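Local coordinates for protein N-acetylgalactosaminyltransferase 7 (PDB 6IWR) that is a glycosyltransferase that joins a GT-A-type domain to a ricin-type beta-trefoil lectin domain, at residues K312-T317 with P321-A326; W140-N145 with A247-A252; E358-I363 with G368-V373. All coordinates share one frame; numbering follows the deposited sequence.

Contact 1 (K312-T317 with P321-A326); sequences KRLRKT and PYRSPA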
ATOM      1  N   LYS A 312      20.094  18.533  28.135  1.00 33.45           N
ATOM      2  CA  LYS A 312      21.326  17.938  28.635  1.00 32.14           C
ATOM      3  C   LYS A 312      22.064  18.873  29.594  1.00 38.34           C
ATOM      4  O   LYS A 312      22.723  18.399  30.528  1.00 35.21           O
ATOM      5  CB  LYS A 312      22.216  17.535  27.472  1.00 25.59           C
ATOM      6  CG  LYS A 312      21.583  16.484  26.581  1.00 28.02           C
ATOM      7  CD  LYS A 312      22.413  16.226  25.363  1.00 24.40           C
ATOM      8  CE  LYS A 312      21.649  15.359  24.399  1.00 31.32           C
ATOM      9  NZ  LYS A 312      22.379  15.126  23.136  1.00 35.27           N
ATOM     10  N   ARG A 313      21.961  20.193  29.413  1.00 35.16           N
ATOM     11  CA  ARG A 313      22.606  21.058  30.397  1.00 41.49           C
ATOM     12  C   ARG A 313      21.938  20.946  31.764  1.00 43.80           C
ATOM     13  O   ARG A 313      22.560  21.262  32.784  1.00 48.35           O
ATOM     14  CB  ARG A 313      22.619  22.518  29.954  1.00 46.52           C
ATOM     15  CG  ARG A 313      23.168  23.431  31.070  1.00 66.50           C
ATOM     16  CD  ARG A 313      24.427  22.778  31.714  1.00 73.11           C
ATOM     17  NE  ARG A 313      24.895  23.427  32.940  1.00 75.04           N
ATOM     18  CZ  ARG A 313      25.640  22.835  33.878  1.00 83.64           C
ATOM     19  NH1 ARG A 313      26.002  21.556  33.758  1.00 81.20           N
ATOM     20  NH2 ARG A 313      26.013  23.521  34.956  1.00 88.61           N
ATOM     21  N   LEU A 314      20.677  20.508  31.802  1.00 39.49           N
ATOM     22  CA  LEU A 314      19.938  20.330  33.049  1.00 37.00           C
ATOM     23  C   LEU A 314      20.296  19.031  33.752  1.00 37.07           C
ATOM     24  O   LEU A 314      19.861  18.822  34.885  1.00 39.81           O
ATOM     25  CB  LEU A 314      18.426  20.358  32.795  1.00 36.96           C
ATOM     26  CG  LEU A 314      17.756  21.513  32.032  1.00 41.00           C
ATOM     27  CD1 LEU A 314      16.243  21.435  32.150  1.00 35.68           C
ATOM     28  CD2 LEU A 314      18.256  22.848  32.541  1.00 39.83           C
ATOM     29  N   ARG A 315      21.077  18.166  33.114  1.00 33.43           N
ATOM     30  CA  ARG A 315      21.236  16.781  33.524  1.00 32.01           C
ATOM     31  C   ARG A 315      22.705  16.488  33.762  1.00 28.25           C
ATOM     32  O   ARG A 315      23.533  16.733  32.888  1.00 29.05           O
ATOM     33  CB  ARG A 315      20.661  15.839  32.459  1.00 31.36           C
ATOM     34  CG  ARG A 315      19.152  15.794  32.470  1.00 28.77           C
ATOM     35  CD  ARG A 315      18.574  15.279  31.183  1.00 28.00           C
ATOM     36  NE  ARG A 315      18.777  13.854  31.033  1.00 25.24           N
ATOM     37  CZ  ARG A 315      19.655  13.299  30.203  1.00 27.97           C
ATOM     38  NH1 ARG A 315      20.419  14.056  29.426  1.00 29.80           N
ATOM     39  NH2 ARG A 315      19.754  11.980  30.142  1.00 28.26           N
ATOM     40  N   LYS A 316      23.020  15.936  34.932  1.00 36.09           N
ATOM     41  CA  LYS A 316      24.416  15.676  35.269  1.00 35.37           C
ATOM     42  C   LYS A 316      24.968  14.473  34.516  1.00 39.13           C
ATOM     43  O   LYS A 316      26.185  14.382  34.304  1.00 41.40           O
ATOM     44  CB  LYS A 316      24.556  15.466  36.776  1.00 41.31           C
ATOM     45  CG  LYS A 316      24.333  16.720  37.610  1.00 45.10           C
ATOM     46  CD  LYS A 316      25.396  16.887  38.686  1.00 51.59           C
ATOM     47  CE  LYS A 316      25.931  18.330  38.745  1.00 67.20           C
ATOM     48  NZ  LYS A 316      24.923  19.360  39.179  1.00 75.32           N
ATOM     49  N   THR A 317      24.087  13.585  34.063  1.00 38.22           N
ATOM     50  CA  THR A 317      24.404  12.257  33.580  1.00 28.79           C
ATOM     51  C   THR A 317      23.889  12.074  32.161  1.00 33.12           C
ATOM     52  O   THR A 317      22.955  12.755  31.744  1.00 36.33           O
ATOM     53  CB  THR A 317      23.748  11.234  34.498  1.00 31.65           C
ATOM     54  OG1 THR A 317      24.349  11.327  35.791  1.00 35.33           O
ATOM     55  CG2 THR A 317      23.938   9.850  33.973  1.00 43.31           C
ATOM     56  N   PRO A 321      16.706  10.299  33.893  1.00 28.32           N
ATOM     57  CA  PRO A 321      15.464  10.694  33.218  1.00 24.63           C
ATOM     58  C   PRO A 321      15.641  12.017  32.497  1.00 23.71           C
ATOM     59  O   PRO A 321      16.564  12.787  32.783  1.00 25.78           O
ATOM     60  CB  PRO A 321      14.463  10.819  34.367  1.00 21.36           C
ATOM     61  CG  PRO A 321      15.003   9.894  35.402  1.00 23.19           C
ATOM     62  CD  PRO A 321      16.484  10.036  35.322  1.00 18.71           C
ATOM     63  N   TYR A 322      14.754  12.269  31.534  1.00 25.31           N
ATOM     64  CA  TYR A 322      14.701  13.593  30.921  1.00 23.88           C
ATOM     65  C   TYR A 322      13.256  13.962  30.588  1.00 25.59           C
ATOM     66  O   TYR A 322      12.352  13.120  30.609  1.00 24.37           O
ATOM     67  CB  TYR A 322      15.617  13.684  29.690  1.00 20.78           C
ATOM     68  CG  TYR A 322      15.351  12.697  28.557  1.00 28.60           C
ATOM     69  CD1 TYR A 322      14.453  13.005  27.529  1.00 27.20           C
ATOM     70  CD2 TYR A 322      16.023  11.485  28.490  1.00 23.16           C
ATOM     71  CE1 TYR A 322      14.220  12.135  26.483  1.00 23.13           C
ATOM     72  CE2 TYR A 322      15.789  10.605  27.452  1.00 28.58           C
ATOM     73  CZ  TYR A 322      14.887  10.940  26.442  1.00 27.52           C
ATOM     74  OH  TYR A 322      14.654  10.084  25.386  1.00 25.37           O
ATOM     75  N   ARG A 323      13.044  15.246  30.292  1.00 25.62           N
ATOM     76  CA  ARG A 323      11.697  15.735  30.009  1.00 25.14           C
ATOM     77  C   ARG A 323      11.279  15.448  28.562  1.00 26.39           C
ATOM     78  O   ARG A 323      12.045  15.676  27.622  1.00 27.60           O
ATOM     79  CB  ARG A 323      11.606  17.231  30.287  1.00 24.17           C
ATOM     80  CG  ARG A 323      12.075  17.632  31.673  1.00 28.27           C
ATOM     81  CD  ARG A 323      11.797  19.089  32.008  1.00 22.24           C
ATOM     82  NE  ARG A 323      12.496  20.037  31.139  1.00 23.79           N
ATOM     83  CZ  ARG A 323      12.438  21.353  31.313  1.00 21.22           C
ATOM     84  NH1 ARG A 323      11.738  21.828  32.330  1.00 22.38           N
ATOM     85  NH2 ARG A 323      13.070  22.181  30.499  1.00 22.50           N
ATOM     86  N   SER A 324      10.048  14.969  28.389  1.00 22.29           N
ATOM     87  CA  SER A 324       9.390  14.913  27.100  1.00 27.01           C
ATOM     88  C   SER A 324       8.111  15.753  27.123  1.00 26.77           C
ATOM     89  O   SER A 324       7.413  15.783  28.139  1.00 26.46           O
ATOM     90  CB  SER A 324       9.042  13.473  26.717  1.00 24.63           C
ATOM     91  OG  SER A 324       8.299  13.452  25.502  1.00 29.09           O
ATOM     92  N   PRO A 325       7.772  16.447  26.034  1.00 25.34           N
ATOM     93  CA  PRO A 325       6.490  17.166  26.027  1.00 27.72           C
ATOM     94  C   PRO A 325       5.286  16.232  25.979  1.00 26.70           C
ATOM     95  O   PRO A 325       4.198  16.624  26.429  1.00 25.33           O
ATOM     96  CB  PRO A 325       6.570  18.048  24.770  1.00 28.74           C
ATOM     97  CG  PRO A 325       8.019  18.022  24.343  1.00 25.90           C
ATOM     98  CD  PRO A 325       8.531  16.665  24.793  1.00 28.78           C
ATOM     99  N   ALA A 326       5.453  15.011  25.462  1.00 24.26           N
ATOM    100  CA  ALA A 326       4.356  14.063  25.316  1.00 25.15           C
ATOM    101  C   ALA A 326       4.896  12.633  25.376  1.00 30.63           C
ATOM    102  O   ALA A 326       6.106  12.398  25.276  1.00 27.52           O
ATOM    103  CB  ALA A 326       3.612  14.292  23.996  1.00 23.71           C
TER

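Contact 2 (W140-N145 with A247-A252); sequences WHYDEN and AVNWYA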
ATOM      1  N   TRP A 140      23.617   2.590  38.555  1.00 34.11           N
ATOM      2  CA  TRP A 140      22.759   3.420  39.390  1.00 32.01           C
ATOM      3  C   TRP A 140      22.382   2.667  40.663  1.00 31.62           C
ATOM      4  O   TRP A 140      22.045   1.481  40.616  1.00 31.94           O
ATOM      5  CB  TRP A 140      21.495   3.827  38.630  1.00 30.75           C
ATOM      6  CG  TRP A 140      21.721   4.880  37.593  1.00 33.74           C
ATOM      7  CD1 TRP A 140      21.819   4.694  36.245  1.00 31.17           C
ATOM      8  CD2 TRP A 140      21.873   6.286  37.818  1.00 28.56           C
ATOM      9  NE1 TRP A 140      22.028   5.896  35.620  1.00 30.93           N
ATOM     10  CE2 TRP A 140      22.064   6.889  36.562  1.00 25.12           C
ATOM     11  CE3 TRP A 140      21.857   7.093  38.961  1.00 28.49           C
ATOM     12  CZ2 TRP A 140      22.232   8.259  36.410  1.00 29.75           C
ATOM     13  CZ3 TRP A 140      22.031   8.464  38.812  1.00 29.52           C
ATOM     14  CH2 TRP A 140      22.213   9.033  37.544  1.00 27.49           C
ATOM     15  N   HIS A 141      22.416   3.360  41.793  1.00 29.19           N
ATOM     16  CA  HIS A 141      22.059   2.765  43.072  1.00 32.74           C
ATOM     17  C   HIS A 141      20.800   3.425  43.625  1.00 31.51           C
ATOM     18  O   HIS A 141      20.793   4.630  43.904  1.00 28.94           O
ATOM     19  CB  HIS A 141      23.238   2.861  44.036  1.00 31.95           C
ATOM     20  CG  HIS A 141      24.345   1.921  43.681  1.00 36.55           C
ATOM     21  ND1 HIS A 141      24.459   0.664  44.234  1.00 37.65           N
ATOM     22  CD2 HIS A 141      25.334   2.017  42.762  1.00 37.16           C
ATOM     23  CE1 HIS A 141      25.498   0.045  43.702  1.00 37.24           C
ATOM     24  NE2 HIS A 141      26.043   0.843  42.804  1.00 36.52           N
ATOM     25  N   TYR A 142      19.747   2.625  43.788  1.00 31.11           N
ATOM     26  CA  TYR A 142      18.402   3.090  44.095  1.00 33.87           C
ATOM     27  C   TYR A 142      17.999   2.686  45.508  1.00 34.87           C
ATOM     28  O   TYR A 142      18.316   1.585  45.974  1.00 34.38           O
ATOM     29  CB  TYR A 142      17.361   2.523  43.107  1.00 26.76           C
ATOM     30  CG  TYR A 142      17.610   2.773  41.632  1.00 26.57           C
ATOM     31  CD1 TYR A 142      18.430   1.930  40.882  1.00 25.60           C
ATOM     32  CD2 TYR A 142      16.994   3.839  40.975  1.00 31.74           C
ATOM     33  CE1 TYR A 142      18.642   2.161  39.519  1.00 26.01           C
ATOM     34  CE2 TYR A 142      17.194   4.075  39.608  1.00 23.98           C
ATOM     35  CZ  TYR A 142      18.018   3.235  38.894  1.00 28.80           C
ATOM     36  OH  TYR A 142      18.214   3.474  37.548  1.00 32.91           O
ATOM     37  N   ASP A 143      17.227   3.549  46.148  1.00 34.30           N
ATOM     38  CA  ASP A 143      16.941   3.473  47.569  1.00 34.16           C
ATOM     39  C   ASP A 143      16.185   2.263  48.101  1.00 39.86           C
ATOM     40  O   ASP A 143      16.293   2.002  49.276  1.00 55.82           O
ATOM     41  CB  ASP A 143      16.286   4.754  48.068  1.00 37.30           C
ATOM     42  CG  ASP A 143      17.215   5.605  48.886  1.00 39.61           C
ATOM     43  OD1 ASP A 143      18.384   5.243  49.035  1.00 37.06           O
ATOM     44  OD2 ASP A 143      16.770   6.646  49.378  1.00 43.04           O
ATOM     45  N   GLU A 144      15.384   1.577  47.298  1.00 27.82           N
ATOM     46  CA  GLU A 144      14.634   0.376  47.751  1.00 37.49           C
ATOM     47  C   GLU A 144      13.335   0.736  48.402  1.00 35.56           C
ATOM     48  O   GLU A 144      12.532  -0.097  48.708  1.00 37.52           O
ATOM     49  CB  GLU A 144      15.408  -0.486  48.749  1.00 31.28           C
ATOM     50  CG  GLU A 144      16.653  -1.140  48.223  1.00 33.84           C
ATOM     51  CD  GLU A 144      17.857  -0.889  49.087  1.00 38.21           C
ATOM     52  OE1 GLU A 144      17.868   0.079  49.842  1.00 32.43           O
ATOM     53  OE2 GLU A 144      18.813  -1.667  49.002  1.00 39.44           O
ATOM     54  N   ASN A 145      13.132   2.022  48.510  1.00 37.43           N
ATOM     55  CA  ASN A 145      12.101   2.676  49.244  1.00 32.51           C
ATOM     56  C   ASN A 145      10.950   3.001  48.287  1.00 36.86           C
ATOM     57  O   ASN A 145      10.112   3.833  48.565  1.00 35.54           O
ATOM     58  CB  ASN A 145      12.754   3.930  49.780  1.00 31.25           C
ATOM     59  CG  ASN A 145      11.918   4.644  50.758  1.00 33.42           C
ATOM     60  OD1 ASN A 145      11.147   4.047  51.468  1.00 45.07           O
ATOM     61  ND2 ASN A 145      12.073   5.931  50.814  1.00 37.76           N
ATOM     62  N   ALA A 247      12.462  -4.977  29.743  1.00 29.07           N
ATOM     63  CA  ALA A 247      13.910  -5.178  29.870  1.00 23.37           C
ATOM     64  C   ALA A 247      14.318  -5.489  31.318  1.00 26.57           C
ATOM     65  O   ALA A 247      13.501  -5.433  32.241  1.00 25.17           O
ATOM     66  CB  ALA A 247      14.653  -3.943  29.398  1.00 19.64           C
ATOM     67  N   VAL A 248      15.618  -5.784  31.545  1.00 21.10           N
ATOM     68  CA  VAL A 248      16.029  -6.130  32.909  1.00 28.90           C
ATOM     69  C   VAL A 248      16.289  -4.855  33.690  1.00 27.88           C
ATOM     70  O   VAL A 248      16.816  -3.870  33.160  1.00 28.31           O
ATOM     71  CB  VAL A 248      17.246  -7.094  32.962  1.00 28.64           C
ATOM     72  CG1 VAL A 248      17.327  -8.008  31.750  1.00 21.99           C
ATOM     73  CG2 VAL A 248      18.563  -6.383  33.270  1.00 22.53           C
ATOM     74  N   ASN A 249      15.910  -4.887  34.966  1.00 27.43           N
ATOM     75  CA  ASN A 249      15.900  -3.722  35.842  1.00 26.97           C
ATOM     76  C   ASN A 249      15.173  -2.551  35.190  1.00 28.86           C
ATOM     77  O   ASN A 249      15.707  -1.441  35.085  1.00 32.25           O
ATOM     78  CB  ASN A 249      17.311  -3.318  36.254  1.00 27.15           C
ATOM     79  CG  ASN A 249      17.300  -2.268  37.321  1.00 28.35           C
ATOM     80  OD1 ASN A 249      16.325  -2.150  38.057  1.00 25.37           O
ATOM     81  ND2 ASN A 249      18.368  -1.494  37.416  1.00 25.75           N
ATOM     82  N   TRP A 250      13.930  -2.810  34.753  1.00 25.66           N
ATOM     83  CA  TRP A 250      13.077  -1.756  34.212  1.00 25.25           C
ATOM     84  C   TRP A 250      12.336  -1.016  35.295  1.00 25.99           C
ATOM     85  O   TRP A 250      11.887   0.114  35.060  1.00 30.79           O
ATOM     86  CB  TRP A 250      12.028  -2.302  33.238  1.00 23.78           C
ATOM     87  CG  TRP A 250      11.002  -3.179  33.904  1.00 24.39           C
ATOM     88  CD1 TRP A 250      11.215  -4.427  34.422  1.00 26.60           C
ATOM     89  CD2 TRP A 250       9.603  -2.889  34.124  1.00 27.11           C
ATOM     90  NE1 TRP A 250      10.039  -4.938  34.930  1.00 25.03           N
ATOM     91  CE2 TRP A 250       9.040  -4.018  34.774  1.00 22.92           C
ATOM     92  CE3 TRP A 250       8.769  -1.797  33.819  1.00 26.75           C
ATOM     93  CZ2 TRP A 250       7.689  -4.086  35.139  1.00 21.14           C
ATOM     94  CZ3 TRP A 250       7.414  -1.866  34.189  1.00 25.05           C
ATOM     95  CH2 TRP A 250       6.895  -3.007  34.842  1.00 25.71           C
ATOM     96  N   TYR A 251      12.210  -1.620  36.471  1.00 24.11           N
ATOM     97  CA  TYR A 251      11.258  -1.152  37.461  1.00 22.75           C
ATOM     98  C   TYR A 251      11.807   0.015  38.276  1.00 24.68           C
ATOM     99  O   TYR A 251      11.129   1.037  38.446  1.00 26.27           O
ATOM    100  CB  TYR A 251      10.849  -2.308  38.368  1.00 22.78           C
ATOM    101  CG  TYR A 251       9.742  -1.911  39.299  1.00 26.67           C
ATOM    102  CD1 TYR A 251       8.419  -2.028  38.908  1.00 22.92           C
ATOM    103  CD2 TYR A 251      10.019  -1.368  40.570  1.00 26.53           C
ATOM    104  CE1 TYR A 251       7.385  -1.635  39.753  1.00 26.74           C
ATOM    105  CE2 TYR A 251       8.995  -0.970  41.418  1.00 23.87           C
ATOM    106  CZ  TYR A 251       7.679  -1.105  40.997  1.00 24.19           C
ATOM    107  OH  TYR A 251       6.645  -0.726  41.813  1.00 24.78           O
ATOM    108  N   ALA A 252      13.011  -0.117  38.813  1.00 23.98           N
ATOM    109  CA  ALA A 252      13.534   0.927  39.698  1.00 23.74           C
ATOM    110  C   ALA A 252      13.721   2.252  38.967  1.00 24.27           C
ATOM    111  O   ALA A 252      13.200   3.278  39.431  1.00 28.68           O
ATOM    112  CB  ALA A 252      14.835   0.442  40.349  1.00 21.65           C
TER

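Contact 3 (E358-I363 with G368-V373); sequences EISYKI and GKLLFV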
ATOM      1  N   GLU A 358      -3.604  14.299  25.557  1.00 28.55           N
ATOM      2  CA  GLU A 358      -4.437  14.882  26.584  1.00 29.84           C
ATOM      3  C   GLU A 358      -3.881  14.736  27.998  1.00 28.50           C
ATOM      4  O   GLU A 358      -3.866  15.695  28.745  1.00 28.88           O
ATOM      5  CB  GLU A 358      -5.815  14.242  26.519  1.00 32.63           C
ATOM      6  CG  GLU A 358      -6.902  15.038  27.195  1.00 33.38           C
ATOM      7  CD  GLU A 358      -7.434  14.389  28.443  1.00 33.13           C
ATOM      8  OE1 GLU A 358      -7.250  13.192  28.619  1.00 34.08           O
ATOM      9  OE2 GLU A 358      -8.033  15.091  29.256  1.00 37.20           O
ATOM     10  N   ILE A 359      -3.391  13.548  28.339  1.00 29.06           N
ATOM     11  CA  ILE A 359      -2.754  13.316  29.631  1.00 26.73           C
ATOM     12  C   ILE A 359      -1.425  14.050  29.711  1.00 25.69           C
ATOM     13  O   ILE A 359      -1.072  14.576  30.776  1.00 28.46           O
ATOM     14  CB  ILE A 359      -2.605  11.799  29.879  1.00 28.06           C
ATOM     15  CG1 ILE A 359      -2.220  11.507  31.331  1.00 26.48           C
ATOM     16  CG2 ILE A 359      -1.553  11.200  28.963  1.00 31.70           C
ATOM     17  CD1 ILE A 359      -3.286  11.805  32.315  1.00 27.87           C
ATOM     18  N   SER A 360      -0.679  14.129  28.596  1.00 24.02           N
ATOM     19  CA  SER A 360       0.565  14.910  28.581  1.00 25.19           C
ATOM     20  C   SER A 360       0.316  16.383  28.901  1.00 24.68           C
ATOM     21  O   SER A 360       0.960  16.950  29.792  1.00 26.18           O
ATOM     22  CB  SER A 360       1.261  14.795  27.227  1.00 26.20           C
ATOM     23  OG  SER A 360       1.568  13.455  26.922  1.00 28.44           O
ATOM     24  N   TYR A 361      -0.588  17.036  28.161  1.00 25.31           N
ATOM     25  CA  TYR A 361      -0.861  18.442  28.445  1.00 25.54           C
ATOM     26  C   TYR A 361      -1.362  18.618  29.882  1.00 27.70           C
ATOM     27  O   TYR A 361      -0.836  19.457  30.621  1.00 25.44           O
ATOM     28  CB  TYR A 361      -1.844  19.027  27.424  1.00 27.49           C
ATOM     29  CG  TYR A 361      -1.445  18.785  25.979  1.00 25.03           C
ATOM     30  CD1 TYR A 361      -0.133  18.934  25.566  1.00 23.79           C
ATOM     31  CD2 TYR A 361      -2.391  18.387  25.037  1.00 26.28           C
ATOM     32  CE1 TYR A 361       0.228  18.708  24.253  1.00 29.02           C
ATOM     33  CE2 TYR A 361      -2.052  18.155  23.725  1.00 25.55           C
ATOM     34  CZ  TYR A 361      -0.743  18.313  23.328  1.00 30.14           C
ATOM     35  OH  TYR A 361      -0.394  18.067  22.010  1.00 28.72           O
ATOM     36  N   LYS A 362      -2.337  17.800  30.319  1.00 26.32           N
ATOM     37  CA  LYS A 362      -2.782  17.875  31.717  1.00 27.48           C
ATOM     38  C   LYS A 362      -1.599  17.851  32.685  1.00 28.78           C
ATOM     39  O   LYS A 362      -1.495  18.698  33.585  1.00 28.39           O
ATOM     40  CB  LYS A 362      -3.748  16.733  32.072  1.00 26.17           C
ATOM     41  CG  LYS A 362      -5.147  16.931  31.560  1.00 30.37           C
ATOM     42  CD  LYS A 362      -6.195  16.275  32.433  1.00 32.31           C
ATOM     43  CE  LYS A 362      -6.433  14.831  32.042  1.00 29.46           C
ATOM     44  NZ  LYS A 362      -7.882  14.524  31.989  1.00 35.05           N
ATOM     45  N   ILE A 363      -0.714  16.857  32.545  1.00 24.47           N
ATOM     46  CA  ILE A 363       0.359  16.720  33.522  1.00 23.80           C
ATOM     47  C   ILE A 363       1.219  17.979  33.533  1.00 28.41           C
ATOM     48  O   ILE A 363       1.541  18.538  34.594  1.00 28.05           O
ATOM     49  CB  ILE A 363       1.207  15.479  33.227  1.00 20.22           C
ATOM     50  CG1 ILE A 363       0.420  14.224  33.538  1.00 27.29           C
ATOM     51  CG2 ILE A 363       2.482  15.535  34.021  1.00 20.80           C
ATOM     52  CD1 ILE A 363       1.142  12.956  33.122  1.00 25.79           C
ATOM     53  N   GLY A 368       2.665  19.118  36.914  1.00 27.54           N
ATOM     54  CA  GLY A 368       3.409  17.883  36.957  1.00 24.59           C
ATOM     55  C   GLY A 368       4.576  17.895  35.993  1.00 27.12           C
ATOM     56  O   GLY A 368       4.948  18.928  35.436  1.00 30.82           O
ATOM     57  N   LYS A 369       5.158  16.709  35.801  1.00 24.71           N
ATOM     58  CA  LYS A 369       6.225  16.504  34.838  1.00 23.51           C
ATOM     59  C   LYS A 369       6.055  15.136  34.193  1.00 27.16           C
ATOM     60  O   LYS A 369       5.541  14.194  34.813  1.00 26.15           O
ATOM     61  CB  LYS A 369       7.618  16.568  35.462  1.00 26.06           C
ATOM     62  CG  LYS A 369       8.068  17.879  36.088  1.00 27.46           C
ATOM     63  CD  LYS A 369       9.116  17.529  37.181  1.00 39.82           C
ATOM     64  CE  LYS A 369       9.979  18.695  37.649  1.00 39.68           C
ATOM     65  NZ  LYS A 369      11.233  18.757  36.824  1.00 48.62           N
ATOM     66  N   LEU A 370       6.495  15.049  32.937  1.00 25.33           N
ATOM     67  CA  LEU A 370       6.489  13.817  32.168  1.00 20.83           C
ATOM     68  C   LEU A 370       7.941  13.539  31.807  1.00 25.00           C
ATOM     69  O   LEU A 370       8.566  14.337  31.096  1.00 22.46           O
ATOM     70  CB  LEU A 370       5.632  13.978  30.923  1.00 20.60           C
ATOM     71  CG  LEU A 370       5.014  12.802  30.172  1.00 20.57           C
ATOM     72  CD1 LEU A 370       5.164  13.050  28.706  1.00 25.11           C
ATOM     73  CD2 LEU A 370       5.627  11.517  30.557  1.00 24.26           C
ATOM     74  N   LEU A 371       8.492  12.427  32.301  1.00 27.31           N
ATOM     75  CA  LEU A 371       9.893  12.091  32.063  1.00 26.03           C
ATOM     76  C   LEU A 371      10.029  10.768  31.323  1.00 24.98           C
ATOM     77  O   LEU A 371       9.354   9.787  31.659  1.00 28.05           O
ATOM     78  CB  LEU A 371      10.656  12.014  33.367  1.00 24.09           C
ATOM     79  CG  LEU A 371      10.481  13.259  34.209  1.00 26.81           C
ATOM     80  CD1 LEU A 371      11.037  12.987  35.587  1.00 33.66           C
ATOM     81  CD2 LEU A 371      11.206  14.409  33.550  1.00 33.45           C
ATOM     82  N   PHE A 372      10.890  10.763  30.305  1.00 27.38           N
ATOM     83  CA  PHE A 372      11.375   9.524  29.707  1.00 27.75           C
ATOM     84  C   PHE A 372      12.548   9.013  30.522  1.00 28.14           C
ATOM     85  O   PHE A 372      13.393   9.797  30.968  1.00 27.08           O
ATOM     86  CB  PHE A 372      11.826   9.736  28.262  1.00 23.12           C
ATOM     87  CG  PHE A 372      10.702   9.887  27.280  1.00 25.88           C
ATOM     88  CD1 PHE A 372       9.395  10.070  27.707  1.00 21.80           C
ATOM     89  CD2 PHE A 372      10.966   9.873  25.915  1.00 26.22           C
ATOM     90  CE1 PHE A 372       8.382  10.217  26.790  1.00 20.21           C
ATOM     91  CE2 PHE A 372       9.956  10.025  24.996  1.00 19.15           C
ATOM     92  CZ  PHE A 372       8.666  10.189  25.433  1.00 21.01           C
ATOM     93  N   VAL A 373      12.606   7.699  30.707  1.00 25.66           N
ATOM     94  CA  VAL A 373      13.564   7.081  31.627  1.00 24.76           C
ATOM     95  C   VAL A 373      14.512   6.181  30.840  1.00 27.37           C
ATOM     96  O   VAL A 373      14.189   5.013  30.612  1.00 28.08           O
ATOM     97  CB  VAL A 373      12.830   6.303  32.737  1.00 24.01           C
ATOM     98  CG1 VAL A 373      13.808   5.713  33.740  1.00 22.32           C
ATOM     99  CG2 VAL A 373      11.798   7.197  33.447  1.00 22.84           C
TER

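Contact 1 (K312-T317 with P321-A326)
Arg-315 NE donates to the backbone oxygen of Pro-321 at 3.0 Å, with an N-H...O angle of 154°. The acceptor lies almost in the guanidinium plane, whereas NE itself sits above the plane of the Pro-321 carbonyl. Two further carbonyls, those of Lys-318 and Glu-320, are met by NH2, so the turn between the segments folds its own oxygens round one cation and fixes the guanidinium's rotation. A bend at CG-CD (chi3 73°) turns the group back toward its acceptors. NE then passes 3.4 Å from Tyr-322 CB, and NH2 approaches CD2 at 4.1 Å; with guanidinium and ring planes 81° apart, the two groups do not stack. Tyr-322 leads away from this meeting, and its hydroxyl bonds to Ala-292 O. At the other end of the contact, Leu-314 CD1 rests over one face of the Arg-323 guanidinium, offset toward its rim and 3.7 Å from NH2, the two side chains crossing at about a right angle. NH2 of Arg-323 also forms a salt bridge with Glu-311. The contact lies at the surface, setting the loop that follows helix 309-313 beside the short strand 322-323, whose neighbour in the sheet is strand 369-373.

Contact 2 (W140-N145 with A247-A252)
Tyr-142 lays one face of its ring over the CB methyl of Ala-252, a CH-pi contact with CB 3.9 Å from the ring centroid and only 14° off the ring normal. The methyl is displaced toward the inner end of the ring: CG is the nearest atom at 3.8 Å, CD1 follows at 3.9 Å, and the outer carbon CE2 lies instead over the Ala-252 backbone, 4.0 Å from its C. Having CG anti to the carbonyl carbon (chi1 -55°) carries the ring across to the first turn of helix 251-260, where Pro-253 and Ala-256 also touch it. This part is buried and closely fitted. Packing is looser toward Asn-249, whose ND2 stays 4.2 Å from Tyr-142 CE1 and approaches the ring obliquely; its side chain also touches Phe-75. No hydrogen bond joins the two segments. On the solvent side, beyond Tyr-142, the chain turns through Asp-143 and exposed Glu-144 without reaching the helix, although Tyr-142 O is bonded by Asn-74 ND2. Asn-249 has a left-handed backbone conformation at the bend that leads from strand 244-246 into helix 251-260. The ring-on-methyl packing brings the segment after strand 140-141 against helix 251-260 of the alpha/beta, GT-A-type glycosyltransferase domain.

Contact 3 (E358-I363 with G368-V373)
Ile-363 reaches from helix 355-365 toward strand 369-373, and its branches part at CB. CG1 stands anti to the carbonyl carbon (chi1 -71°), which leaves CG2 anti to the backbone N and directed at the strand. This methyl makes the side chain's contact with the strand: it lies 3.4 Å from Lys-369 N and equally far from Lys-369 O, resting on the backbone of that residue, with Leu-370 N a little farther off at 4.2 Å. The other branch runs on through CG1 to CD1, which continues anti to CA and does not approach the strand closely; the side chain as a whole also packs on Cys-265 and Leu-342. The main chain of the same residue takes part too, because Gly-368 N donates to Ile-363 O at 2.6 Å, nearly along the C=O axis, though the N-H is bent away from the line to the oxygen (135°). A bond from an amide to the carbonyl five residues earlier has the 6→1 spacing found at the C-terminal end of many helices. Here it closes a helix-to-strand turn containing Cys-366, whose disulfide reaches Cys-447. The turn leads into a strand that runs parallel to strand 264-274 in the large mixed sheet, with the helix and strand axes at 120°. One helical turn before Ile-363, Ser-360 OG comes within 4.0 Å of Leu-370 CD1; this hydroxyl is hydrogen-bonded to Asn-356 O. Farther from the strand, Lys-362 NZ forms a salt bridge with Glu-358 OE2, 2.8 Å away, and also bonds to Leu-344 O.

How the contacts relate
From the N terminus, contact 2 comes first: it closes a loop of 101 residues that carries five strands of the mixed sheet, from 149-155 to 244-246. Contact 1 then closes a three-residue turn, while contact 3 spans four residues, the last two of helix 355-365 and the turn after them. All three follow in series; none nests within or crosses another. Contacts 1 and 3 meet in the sheet, where strands 322-323 and 369-373 pair antiparallel, with Tyr-322 O 2.8 Å from Phe-372 N in a probable hydrogen bond. Contact 2 reaches contact 1 by packing, Thr-317 CG2 lying 3.4 Å from Trp-140 CZ2. Contacts 2 and 3 do not touch, their nearest atoms being about 6 Å apart.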